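Local coordinates for protein dsvD (Desulfovibrio vulgaris, PDB 1UCR) that is of uncertain function but may play an essential role in dissimilatory sulfite reduction and possibly binds DNA through its winged-helix motif, at residues B[17-29]-B[55-68]. Residues are numbered along the deposited sequence; the frame is centred on the assembly and turned at random.
Sequences GSKSKFYFNDFTD and WSSGSTTMYGLKGA
Ser20 O touches Gly64 CA directly in a CA-H...O contact of 3.4 Å, Gly64 having no side chain on the side facing it. The same oxygen accepts from two waters, one of which accepts from Leu65 N and the other from Trp55 NE1. In Lys21, chi1 of 58° sets CG between the backbone N and the carbonyl carbon, and the extended remainder runs over one indole face. Lys21 CD sits 3.6 Å from the centroid of the Trp55 five-membered ring, a CH-pi contact, and Lys21 NZ stands over the Trp55 six-membered ring in a cation-pi contact, 22° off the normal. Phe22 and Tyr63 form an antiparallel hydrogen-bonded pair; Phe22 N to Tyr63 O and Tyr63 N to Phe22 O both measure 2.9 Å. The Tyr23 ring carries Met62 CE over one face, 3.7 Å from the centroid, with the sulfur oblique: a Met-aromatic contact. Phe24 N donates to Thr61 O from above the carbonyl plane (2.9 Å). Phe27 CE1 meets Tyr63 CB (3.8 Å), the rings approaching obliquely despite planes at 88°, while Tyr63 OH is hydrogen-bonded to Lys40 NZ of helix 36-48. Strand 22-23 thus pairs antiparallel with strand 60-65, completing with strand 52-57 the three-stranded sheet of a winged-helix domain, whose wing is the 52-57/60-65 hairpin.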
ATOM      1  N   GLY B  17      15.724   3.614   8.005  1.00 25.80           N
ATOM      2  CA  GLY B  17      15.106   4.287   9.150  1.00 24.16           C
ATOM      3  C   GLY B  17      13.598   4.119   9.160  1.00 20.79           C
ATOM      4  O   GLY B  17      12.869   5.000   9.640  1.00 24.48           O
ATOM      5  N   SER B  18      13.067   2.971   8.660  1.00 20.01           N
ATOM      6  CA  SER B  18      11.613   2.765   8.586  1.00 18.06           C
ATOM      7  C   SER B  18      11.215   1.448   9.260  1.00 16.77           C
ATOM      8  O   SER B  18      12.006   0.626   9.761  1.00 17.85           O
ATOM      9  CB  SER B  18      11.222   2.925   7.108  1.00 27.48           C
ATOM     10  OG  SER B  18       9.793   2.955   6.972  1.00 19.27           O
ATOM     11  N   LYS B  19       9.924   1.179   9.363  1.00 14.52           N
ATOM     12  CA  LYS B  19       9.395  -0.096   9.883  1.00 14.16           C
ATOM     13  C   LYS B  19       7.965  -0.144   9.419  1.00 13.00           C
ATOM     14  O   LYS B  19       7.431   0.705   8.703  1.00 13.06           O
ATOM     15  CB  LYS B  19       9.586  -0.171  11.399  1.00 14.20           C
ATOM     16  CG  LYS B  19       8.900   0.964  12.145  1.00 14.05           C
ATOM     17  CD  LYS B  19       9.403   0.970  13.597  1.00 13.80           C
ATOM     18  CE  LYS B  19       8.834   2.092  14.431  1.00 17.52           C
ATOM     19  NZ  LYS B  19       7.386   1.994  14.822  1.00 14.48           N
ATOM     20  N   SER B  20       7.290  -1.250   9.767  1.00 12.62           N
ATOM     21  CA  SER B  20       6.049  -1.574   9.077  1.00 13.84           C
ATOM     22  C   SER B  20       4.899  -0.688   9.521  1.00 13.13           C
ATOM     23  O   SER B  20       3.931  -0.607   8.749  1.00 13.30           O
ATOM     24  CB  SER B  20       5.668  -3.061   9.308  1.00 17.00           C
ATOM     25  OG  SER B  20       5.418  -3.299  10.714  0.50 18.47           O
ATOM     26  N   LYS B  21       5.003  -0.123  10.727  1.00 12.50           N
ATOM     27  CA  LYS B  21       3.888   0.729  11.249  1.00 12.66           C
ATOM     28  C   LYS B  21       4.450   1.734  12.229  1.00 11.32           C
ATOM     29  O   LYS B  21       5.485   1.539  12.855  1.00 12.10           O
ATOM     30  CB  LYS B  21       2.763  -0.107  11.844  1.00 12.61           C
ATOM     31  CG  LYS B  21       3.229  -1.016  12.967  1.00 13.61           C
ATOM     32  CD  LYS B  21       2.075  -1.941  13.487  1.00 16.38           C
ATOM     33  CE  LYS B  21       2.578  -2.779  14.636  1.00 21.55           C
ATOM     34  NZ  LYS B  21       1.570  -3.744  15.148  1.00 32.84           N
ATOM     35  N   PHE B  22       3.738   2.856  12.370  1.00  9.40           N
ATOM     36  CA  PHE B  22       4.108   3.977  13.203  1.00  8.81           C
ATOM     37  C   PHE B  22       2.882   4.418  14.012  1.00  8.08           C
ATOM     38  O   PHE B  22       1.753   4.260  13.576  1.00  8.76           O
ATOM     39  CB  PHE B  22       4.627   5.130  12.349  1.00  8.41           C
ATOM     40  CG  PHE B  22       5.997   4.881  11.786  1.00  8.33           C
ATOM     41  CD1 PHE B  22       6.145   4.211  10.569  1.00  9.17           C
ATOM     42  CD2 PHE B  22       7.146   5.340  12.448  1.00  9.45           C
ATOM     43  CE1 PHE B  22       7.404   3.990  10.017  1.00  9.56           C
ATOM     44  CE2 PHE B  22       8.406   5.114  11.886  1.00 10.00           C
ATOM     45  CZ  PHE B  22       8.509   4.490  10.669  1.00 10.35           C
ATOM     46  N   TYR B  23       3.116   4.978  15.194  1.00  7.86           N
ATOM     47  CA  TYR B  23       2.038   5.517  16.014  1.00  8.04           C
ATOM     48  C   TYR B  23       1.357   6.704  15.377  1.00  7.75           C
ATOM     49  O   TYR B  23       1.982   7.461  14.654  1.00  7.60           O
ATOM     50  CB  TYR B  23       2.610   5.999  17.378  1.00  8.83           C
ATOM     51  CG  TYR B  23       3.117   4.824  18.188  1.00  8.85           C
ATOM     52  CD1 TYR B  23       4.484   4.680  18.445  1.00  9.71           C
ATOM     53  CD2 TYR B  23       2.262   3.875  18.722  1.00  9.48           C
ATOM     54  CE1 TYR B  23       4.939   3.605  19.216  1.00 12.05           C
ATOM     55  CE2 TYR B  23       2.675   2.809  19.443  1.00 12.94           C
ATOM     56  CZ  TYR B  23       4.050   2.689  19.692  1.00 14.14           C
ATOM     57  OH  TYR B  23       4.460   1.576  20.412  1.00 18.76           O
ATOM     58  N   PHE B  24       0.095   6.914  15.748  1.00  7.78           N
ATOM     59  CA  PHE B  24      -0.556   8.174  15.383  1.00  7.43           C
ATOM     60  C   PHE B  24       0.328   9.363  15.665  1.00  7.53           C
ATOM     61  O   PHE B  24       0.524  10.243  14.832  1.00  8.29           O
ATOM     62  CB  PHE B  24      -1.868   8.260  16.189  1.00  7.71           C
ATOM     63  CG  PHE B  24      -2.545   9.606  15.941  1.00  7.75           C
ATOM     64  CD1 PHE B  24      -3.031   9.960  14.673  1.00  8.34           C
ATOM     65  CD2 PHE B  24      -2.655  10.550  16.934  1.00  8.84           C
ATOM     66  CE1 PHE B  24      -3.600  11.198  14.438  1.00  8.91           C
ATOM     67  CE2 PHE B  24      -3.273  11.798  16.740  1.00  8.99           C
ATOM     68  CZ  PHE B  24      -3.749  12.128  15.472  1.00  9.43           C
ATOM     69  N   ASN B  25       0.963   9.419  16.842  1.00  7.94           N
ATOM     70  CA  ASN B  25       1.752  10.560  17.232  1.00  7.81           C
ATOM     71  C   ASN B  25       3.080  10.637  16.496  1.00  7.61           C
ATOM     72  O   ASN B  25       3.678  11.698  16.453  1.00  8.80           O
ATOM     73  CB  ASN B  25       2.004  10.576  18.743  1.00  8.23           C
ATOM     74  CG  ASN B  25       0.820  10.964  19.569  1.00  9.52           C
ATOM     75  OD1 ASN B  25      -0.221  11.354  19.067  1.00 13.46           O
ATOM     76  ND2 ASN B  25       0.996  10.850  20.870  1.00 11.78           N
ATOM     77  N   ASP B  26       3.536   9.536  15.850  1.00  7.79           N
ATOM     78  CA  ASP B  26       4.665   9.692  14.938  1.00  8.08           C
ATOM     79  C   ASP B  26       4.300  10.615  13.763  1.00  7.88           C
ATOM     80  O   ASP B  26       5.125  11.381  13.307  1.00  8.27           O
ATOM     81  CB  ASP B  26       5.121   8.338  14.387  1.00  8.30           C
ATOM     82  CG  ASP B  26       5.944   7.504  15.376  1.00  7.97           C
ATOM     83  OD1 ASP B  26       6.885   8.070  15.970  1.00  9.35           O
ATOM     84  OD2 ASP B  26       5.647   6.308  15.476  1.00  8.72           O
ATOM     85  N   PHE B  27       3.036  10.521  13.305  1.00  7.90           N
ATOM     86  CA  PHE B  27       2.618  11.365  12.165  1.00  7.91           C
ATOM     87  C   PHE B  27       2.410  12.794  12.606  1.00  8.42           C
ATOM     88  O   PHE B  27       2.790  13.741  11.902  1.00  8.81           O
ATOM     89  CB  PHE B  27       1.351  10.786  11.527  1.00  8.68           C
ATOM     90  CG  PHE B  27       1.608   9.417  10.951  1.00  8.81           C
ATOM     91  CD1 PHE B  27       1.231   8.296  11.665  1.00  8.94           C
ATOM     92  CD2 PHE B  27       2.262   9.254   9.715  1.00  9.41           C
ATOM     93  CE1 PHE B  27       1.514   7.029  11.203  1.00  9.20           C
ATOM     94  CE2 PHE B  27       2.492   7.982   9.225  1.00 10.04           C
ATOM     95  CZ  PHE B  27       2.114   6.875   9.975  1.00  9.82           C
ATOM     96  N   THR B  28       1.808  12.998  13.797  1.00  8.96           N
ATOM     97  CA  THR B  28       1.710  14.386  14.271  1.00  9.18           C
ATOM     98  C   THR B  28       3.091  14.969  14.534  1.00  8.53           C
ATOM     99  O   THR B  28       3.310  16.179  14.325  1.00  9.89           O
ATOM    100  CB  THR B  28       0.762  14.510  15.481  1.00  9.52           C
ATOM    101  OG1 THR B  28       1.243  13.709  16.556  1.00  9.88           O
ATOM    102  CG2 THR B  28      -0.655  14.087  15.131  1.00 13.31           C
ATOM    103  N   ASP B  29       4.060  14.145  14.968  1.00  8.07           N
ATOM    104  CA  ASP B  29       5.451  14.629  15.116  1.00  8.07           C
ATOM    105  C   ASP B  29       6.043  15.115  13.806  1.00  8.37           C
ATOM    106  O   ASP B  29       6.800  16.058  13.750  1.00  8.99           O
ATOM    107  CB  ASP B  29       6.315  13.485  15.637  1.00  8.32           C
ATOM    108  CG  ASP B  29       6.247  13.193  17.118  1.00  8.34           C
ATOM    109  OD1 ASP B  29       5.673  14.007  17.878  1.00  8.82           O
ATOM    110  OD2 ASP B  29       6.848  12.171  17.497  1.00  8.78           O
ATOM    111  N   TRP B  55      -4.071  -0.245  12.987  1.00 10.38           N
ATOM    112  CA  TRP B  55      -3.893  -1.134  14.122  1.00 10.64           C
ATOM    113  C   TRP B  55      -4.308  -0.398  15.368  1.00  9.48           C
ATOM    114  O   TRP B  55      -4.034   0.810  15.530  1.00 10.85           O
ATOM    115  CB  TRP B  55      -2.413  -1.493  14.332  1.00 13.69           C
ATOM    116  CG  TRP B  55      -1.711  -1.877  13.051  1.00 16.14           C
ATOM    117  CD1 TRP B  55      -1.175  -1.168  11.987  1.00 14.02           C
ATOM    118  CD2 TRP B  55      -1.468  -3.202  12.692  1.00 23.07           C
ATOM    119  NE1 TRP B  55      -0.632  -1.939  11.046  1.00 17.41           N
ATOM    120  CE2 TRP B  55      -0.798  -3.275  11.453  1.00 24.55           C
ATOM    121  CE3 TRP B  55      -1.759  -4.402  13.340  1.00 32.39           C
ATOM    122  CZ2 TRP B  55      -0.387  -4.405  10.773  1.00 33.58           C
ATOM    123  CZ3 TRP B  55      -1.357  -5.554  12.675  1.00 39.60           C
ATOM    124  CH2 TRP B  55      -0.695  -5.587  11.440  1.00 42.35           C
ATOM    125  N   SER B  56      -4.871  -1.094  16.340  1.00 11.14           N
ATOM    126  CA  SER B  56      -4.890  -0.611  17.677  1.00 12.81           C
ATOM    127  C   SER B  56      -3.597  -0.981  18.359  1.00 14.41           C
ATOM    128  O   SER B  56      -3.091  -2.089  18.162  1.00 20.16           O
ATOM    129  CB  SER B  56      -6.034  -1.247  18.483  1.00 22.34           C
ATOM    130  OG  SER B  56      -7.279  -1.011  17.823  0.50 19.17           O
ATOM    131  N   SER B  57      -3.066  -0.140  19.217  1.00 11.23           N
ATOM    132  CA  SER B  57      -1.840  -0.493  19.943  1.00 12.33           C
ATOM    133  C   SER B  57      -1.937   0.155  21.309  1.00 10.87           C
ATOM    134  O   SER B  57      -1.857   1.387  21.415  1.00 11.10           O
ATOM    135  CB  SER B  57      -0.607   0.000  19.205  1.00 14.88           C
ATOM    136  OG  SER B  57       0.508  -0.305  20.031  1.00 21.11           O
ATOM    137  N   GLY B  58      -2.136  -0.693  22.324  1.00 12.28           N
ATOM    138  CA  GLY B  58      -2.237  -0.137  23.656  1.00 12.83           C
ATOM    139  C   GLY B  58      -3.361   0.889  23.708  1.00 11.00           C
ATOM    140  O   GLY B  58      -4.497   0.619  23.301  1.00 10.83           O
ATOM    141  N   SER B  59      -3.056   2.074  24.213  1.00 12.34           N
ATOM    142  CA  SER B  59      -4.027   3.135  24.314  1.00 12.17           C
ATOM    143  C   SER B  59      -4.113   4.008  23.070  1.00 10.55           C
ATOM    144  O   SER B  59      -4.872   4.953  23.098  1.00 12.81           O
ATOM    145  CB  SER B  59      -3.705   4.057  25.507  1.00 16.09           C
ATOM    146  OG  SER B  59      -2.397   4.519  25.323  1.00 18.51           O
ATOM    147  N   THR B  60      -3.407   3.664  22.010  1.00  9.21           N
ATOM    148  CA  THR B  60      -3.383   4.495  20.797  1.00  8.69           C
ATOM    149  C   THR B  60      -3.554   3.625  19.592  1.00  7.64           C
ATOM    150  O   THR B  60      -4.177   2.551  19.633  1.00  8.68           O
ATOM    151  CB  THR B  60      -2.110   5.374  20.837  1.00  8.90           C
ATOM    152  OG1 THR B  60      -2.131   6.274  19.733  1.00  8.28           O
ATOM    153  CG2 THR B  60      -0.834   4.562  20.745  1.00 10.11           C
ATOM    154  N   THR B  61      -3.066   4.148  18.451  1.00  8.22           N
ATOM    155  CA  THR B  61      -3.282   3.558  17.143  1.00  8.15           C
ATOM    156  C   THR B  61      -1.956   3.579  16.401  1.00  7.72           C
ATOM    157  O   THR B  61      -1.073   4.389  16.691  1.00  7.95           O
ATOM    158  CB  THR B  61      -4.381   4.300  16.347  1.00  8.29           C
ATOM    159  OG1 THR B  61      -3.975   5.659  16.176  1.00  8.39           O
ATOM    160  CG2 THR B  61      -5.709   4.218  17.121  1.00  9.81           C
ATOM    161  N   MET B  62      -1.842   2.697  15.402  1.00  8.19           N
ATOM    162  CA  MET B  62      -0.717   2.693  14.479  1.00  8.60           C
ATOM    163  C   MET B  62      -1.203   2.526  13.068  1.00  8.20           C
ATOM    164  O   MET B  62      -2.292   2.011  12.797  1.00  9.26           O
ATOM    165  CB  MET B  62       0.288   1.578  14.814  1.00  9.98           C
ATOM    166  CG  MET B  62       0.769   1.640  16.263  1.00 10.99           C
ATOM    167  SD  MET B  62       2.087   0.432  16.603  1.00 12.00           S
ATOM    168  CE  MET B  62       3.513   1.396  16.115  1.00 13.84           C
ATOM    169  N   TYR B  63      -0.334   2.964  12.131  1.00  8.53           N
ATOM    170  CA  TYR B  63      -0.645   2.989  10.723  1.00  9.12           C
ATOM    171  C   TYR B  63       0.583   2.557   9.961  1.00  8.80           C
ATOM    172  O   TYR B  63       1.702   2.946  10.338  1.00 10.50           O
ATOM    173  CB  TYR B  63      -1.043   4.380  10.221  1.00  9.02           C
ATOM    174  CG  TYR B  63      -2.250   4.979  10.935  1.00  8.83           C
ATOM    175  CD1 TYR B  63      -2.115   5.555  12.214  1.00  8.76           C
ATOM    176  CD2 TYR B  63      -3.525   4.933  10.339  1.00  8.77           C
ATOM    177  CE1 TYR B  63      -3.221   6.079  12.851  1.00  8.99           C
ATOM    178  CE2 TYR B  63      -4.633   5.484  11.003  1.00  8.89           C
ATOM    179  CZ  TYR B  63      -4.448   6.048  12.256  1.00  8.69           C
ATOM    180  OH  TYR B  63      -5.518   6.598  12.948  1.00  9.55           O
ATOM    181  N   GLY B  64       0.408   1.860   8.862  1.00  9.50           N
ATOM    182  CA  GLY B  64       1.476   1.563   7.913  1.00 10.17           C
ATOM    183  C   GLY B  64       0.901   1.354   6.530  1.00  9.73           C
ATOM    184  O   GLY B  64      -0.312   1.339   6.344  1.00 11.03           O
ATOM    185  N   LEU B  65       1.801   1.251   5.530  1.00 10.50           N
ATOM    186  CA  LEU B  65       1.294   1.018   4.185  1.00 10.57           C
ATOM    187  C   LEU B  65       0.627  -0.350   4.038  1.00 11.48           C
ATOM    188  O   LEU B  65       1.040  -1.329   4.656  1.00 14.13           O
ATOM    189  CB  LEU B  65       2.507   1.093   3.197  1.00 13.72           C
ATOM    190  CG  LEU B  65       2.991   2.526   3.002  1.00 13.16           C
ATOM    191  CD1 LEU B  65       4.375   2.527   2.346  1.00 19.23           C
ATOM    192  CD2 LEU B  65       2.030   3.421   2.185  1.00 17.30           C
ATOM    193  N   LYS B  66      -0.450  -0.429   3.236  1.00 12.73           N
ATOM    194  CA  LYS B  66      -1.185  -1.683   3.057  1.00 15.01           C
ATOM    195  C   LYS B  66      -0.249  -2.788   2.662  1.00 14.89           C
ATOM    196  O   LYS B  66       0.529  -2.622   1.706  1.00 18.13           O
ATOM    197  CB  LYS B  66      -2.211  -1.458   1.945  1.00 16.18           C
ATOM    198  CG  LYS B  66      -3.199  -2.587   1.795  1.00 16.18           C
ATOM    199  CD  LYS B  66      -4.169  -2.601   2.988  1.00 19.60           C
ATOM    200  CE  LYS B  66      -5.353  -3.547   2.734  1.00 20.00           C
ATOM    201  NZ  LYS B  66      -6.105  -3.652   4.045  1.00 19.16           N
ATOM    202  N   GLY B  67      -0.351  -3.896   3.348  1.00 14.15           N
ATOM    203  CA  GLY B  67       0.501  -5.056   3.066  1.00 15.97           C
ATOM    204  C   GLY B  67       1.722  -5.125   3.946  1.00 16.68           C
ATOM    205  O   GLY B  67       2.345  -6.204   4.049  1.00 20.45           O
ATOM    206  N   ALA B  68       2.136  -4.050   4.619  1.00 15.51           N
ATOM    207  CA  ALA B  68       3.369  -4.074   5.399  1.00 15.84           C
ATOM    208  C   ALA B  68       3.315  -5.067   6.531  1.00 15.75           C
ATOM    209  O   ALA B  68       4.381  -5.706   6.801  1.00 18.65           O
ATOM    210  CB  ALA B  68       3.658  -2.674   5.954  1.00 15.17           C
TER
HETATM  211  O   HOH W   1       4.483   0.828   6.310  1.00 16.97           O
HETATM  212  O   HOH W   2       1.344  -1.951   9.048  1.00 17.51           O
HETATM  213  O   HOH W   3      -0.043  -2.545  16.857  1.00 28.95           O